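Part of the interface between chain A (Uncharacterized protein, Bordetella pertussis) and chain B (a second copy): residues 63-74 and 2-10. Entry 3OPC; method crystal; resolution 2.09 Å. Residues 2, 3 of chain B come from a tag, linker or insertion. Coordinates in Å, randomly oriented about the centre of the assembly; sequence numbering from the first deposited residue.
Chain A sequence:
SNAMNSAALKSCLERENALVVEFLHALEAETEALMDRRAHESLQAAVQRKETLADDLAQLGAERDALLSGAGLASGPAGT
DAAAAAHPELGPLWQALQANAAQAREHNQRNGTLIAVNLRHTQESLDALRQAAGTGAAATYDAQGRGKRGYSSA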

# COMPACT_ATOMS: atom_id res chain seq x y z
N GLU A 63 21.03 -17.15 27.11
CA GLU A 63 22.46 -17.33 27.24
C GLU A 63 23.03 -16.42 28.34
O GLU A 63 23.71 -16.89 29.26
CB GLU A 63 23.14 -17.09 25.89
CG GLU A 63 24.62 -17.26 25.92
CD GLU A 63 25.29 -16.97 24.58
OE1 GLU A 63 24.69 -17.25 23.49
OE2 GLU A 63 26.44 -16.45 24.65
N ARG A 64 22.74 -15.11 28.26
CA ARG A 64 23.16 -14.23 29.33
C ARG A 64 22.69 -14.69 30.71
O ARG A 64 23.49 -14.71 31.64
CB ARG A 64 22.67 -12.83 29.12
CG ARG A 64 22.99 -11.92 30.29
CD ARG A 64 23.29 -10.54 29.75
NE ARG A 64 22.26 -10.10 28.81
CZ ARG A 64 21.20 -9.36 29.11
NH1 ARG A 64 20.34 -9.04 28.15
NH2 ARG A 64 20.98 -8.95 30.35
N ASP A 65 21.42 -15.04 30.85
CA ASP A 65 20.93 -15.54 32.14
C ASP A 65 21.62 -16.81 32.61
O ASP A 65 21.80 -16.99 33.78
CB ASP A 65 19.43 -15.79 32.11
CG ASP A 65 18.64 -14.51 32.05
OD1 ASP A 65 19.19 -13.43 32.39
OD2 ASP A 65 17.46 -14.59 31.67
N ALA A 66 21.99 -17.69 31.68
CA ALA A 66 22.65 -18.94 32.05
C ALA A 66 24.04 -18.62 32.62
O ALA A 66 24.42 -19.16 33.67
CB ALA A 66 22.73 -19.88 30.88
N LEU A 67 24.77 -17.72 31.96
CA LEU A 67 26.08 -17.26 32.47
C LEU A 67 25.96 -16.58 33.79
O LEU A 67 26.79 -16.85 34.69
CB LEU A 67 26.77 -16.27 31.52
CG LEU A 67 27.21 -16.96 30.25
CD1 LEU A 67 27.52 -15.94 29.16
CD2 LEU A 67 28.39 -17.87 30.56
N LEU A 68 24.93 -15.72 33.93
CA LEU A 68 24.67 -15.02 35.18
C LEU A 68 24.39 -16.02 36.32
O LEU A 68 25.06 -15.99 37.39
CB LEU A 68 23.51 -14.05 35.02
CG LEU A 68 23.83 -12.75 34.28
CD1 LEU A 68 22.51 -11.99 33.97
CD2 LEU A 68 24.79 -11.89 35.03
N SER A 69 23.45 -16.93 36.07
CA SER A 69 23.12 -17.97 37.05
C SER A 69 24.32 -18.87 37.38
O SER A 69 24.59 -19.15 38.55
CB SER A 69 21.96 -18.82 36.58
OG SER A 69 21.73 -19.81 37.56
N GLY A 70 25.04 -19.29 36.35
CA GLY A 70 26.31 -19.98 36.54
C GLY A 70 27.31 -19.31 37.49
O GLY A 70 28.04 -19.99 38.19
N ALA A 71 27.33 -17.97 37.51
CA ALA A 71 28.22 -17.21 38.40
C ALA A 71 27.56 -16.86 39.76
O ALA A 71 28.07 -16.02 40.50
CB ALA A 71 28.69 -15.93 37.70
N GLY A 72 26.44 -17.49 40.08
CA GLY A 72 25.73 -17.23 41.33
C GLY A 72 25.02 -15.87 41.43
O GLY A 72 24.70 -15.40 42.52
N LEU A 73 24.73 -15.27 40.28
CA LEU A 73 24.20 -13.91 40.24
C LEU A 73 22.74 -13.99 39.84
O LEU A 73 22.28 -15.02 39.33
CB LEU A 73 24.98 -13.07 39.22
CG LEU A 73 26.41 -12.64 39.55
CD1 LEU A 73 27.04 -11.88 38.33
CD2 LEU A 73 26.43 -11.75 40.83
N ALA A 74 22.00 -12.90 40.07
CA ALA A 74 20.61 -12.81 39.64
C ALA A 74 20.54 -12.83 38.12
O ALA A 74 21.54 -12.62 37.43
CB ALA A 74 19.96 -11.54 40.21
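Chain B, residues 2-10: NAMNSAALK

Chain B runs against chain A nearly antiparallel: the axes of helix 6-10 and helix 63-70 make a signed crossing angle of -161° and approach to 10.1 Å. The register agrees, with Met4(B) CA 4.8 Å from Ala71(A) CA and Leu9(B) CA 6.7 Å from Arg64(A) CA.

The chain enters extended. Asn2(B), a poorly ordered tag residue, points toward chain A, and its ND2 donates to Gly70(A) O at 2.9 Å (N-H...O angle 140°), using a carbonyl near the helix end. Ala3(B), also from the tag, turns its CB away. Met4(B), a selenomethionine at phi/psi -62/130, starts sideways, but its end comes nearer (chi1 -132°, between wells; chi2 m; chi3 p), placing CE 3.6 Å from Ala71(A) CB, 3.7 Å from Leu67(A) CB and 3.0 Å from Leu67(A) O; its CG lies 4.1 Å from Leu73(A) CD1.

Asn5(B) caps the helix, its OD1 accepting from Ala8(B) N at 3.1 Å. Ser6(B) and Ala7(B) make no contact with the chain A stretch. Four residues on from Met4(B), Ala8(B) points toward it, CB 3.8 Å from Leu67(A) CD2, while a water donates to Ala8(B) O (2.6 Å) and Glu63(A) OE2 (2.9 Å), bridging the chains. Leu9(B) CD1 packs 3.8 Å from Arg64(A) CD; Lys10(B) lies out of reach.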

# COMPACT_ATOMS: atom_id res chain seq x y z
N ASN B 2 30.84 -20.14 42.12
CA ASN B 2 31.48 -19.98 40.78
C ASN B 2 31.83 -18.52 40.45
O ASN B 2 31.18 -17.58 40.95
CB ASN B 2 30.56 -20.49 39.66
CG ASN B 2 30.32 -22.00 39.72
OD1 ASN B 2 31.23 -22.78 39.95
ND2 ASN B 2 29.07 -22.40 39.46
N ALA B 3 32.85 -18.35 39.61
CA ALA B 3 33.33 -17.04 39.16
C ALA B 3 32.69 -16.63 37.81
O ALA B 3 32.48 -17.47 36.93
CB ALA B 3 34.87 -17.05 39.06
N MSE B 4 32.40 -15.34 37.64
CA MSE B 4 31.89 -14.84 36.36
C MSE B 4 32.94 -15.07 35.26
O MSE B 4 34.13 -14.77 35.44
CB MSE B 4 31.51 -13.36 36.43
CG MSE B 4 30.14 -13.00 35.85
SE MSE B 4 29.85 -13.49 33.98
CE MSE B 4 29.27 -15.33 34.15
N ASN B 5 32.51 -15.66 34.15
CA ASN B 5 33.27 -15.67 32.91
C ASN B 5 33.05 -14.33 32.17
O ASN B 5 32.10 -14.19 31.40
CB ASN B 5 32.84 -16.86 32.05
CG ASN B 5 33.65 -17.00 30.78
OD1 ASN B 5 34.53 -16.19 30.48
ND2 ASN B 5 33.36 -18.05 30.02
N SER B 6 33.93 -13.37 32.44
CA SER B 6 33.81 -12.01 31.90
C SER B 6 33.89 -12.00 30.38
O SER B 6 33.19 -11.24 29.73
CB SER B 6 34.90 -11.11 32.50
OG SER B 6 34.99 -9.88 31.81
N ALA B 7 34.74 -12.84 29.82
CA ALA B 7 34.86 -12.98 28.39
C ALA B 7 33.54 -13.49 27.80
O ALA B 7 33.09 -13.01 26.76
CB ALA B 7 36.04 -13.95 28.02
N ALA B 8 32.92 -14.47 28.45
CA ALA B 8 31.72 -15.06 27.90
C ALA B 8 30.62 -14.00 27.91
O ALA B 8 29.81 -13.93 26.99
CB ALA B 8 31.30 -16.28 28.68
N LEU B 9 30.59 -13.18 28.95
CA LEU B 9 29.52 -12.21 29.09
C LEU B 9 29.70 -11.09 28.06
O LEU B 9 28.75 -10.71 27.42
CB LEU B 9 29.44 -11.67 30.50
CG LEU B 9 28.28 -10.71 30.73
CD1 LEU B 9 26.90 -11.33 30.45
CD2 LEU B 9 28.34 -10.23 32.17
N LYS B 10 30.94 -10.64 27.86
CA LYS B 10 31.21 -9.64 26.83
C LYS B 10 30.70 -10.12 25.48
O LYS B 10 30.03 -9.43 24.78
CB LYS B 10 32.73 -9.35 26.76
CG LYS B 10 33.19 -8.37 25.64
CD LYS B 10 34.72 -8.18 25.72
CE LYS B 10 35.23 -7.17 24.68
NZ LYS B 10 35.25 -7.75 23.30
O HOH W 1 29.20 -16.02 25.50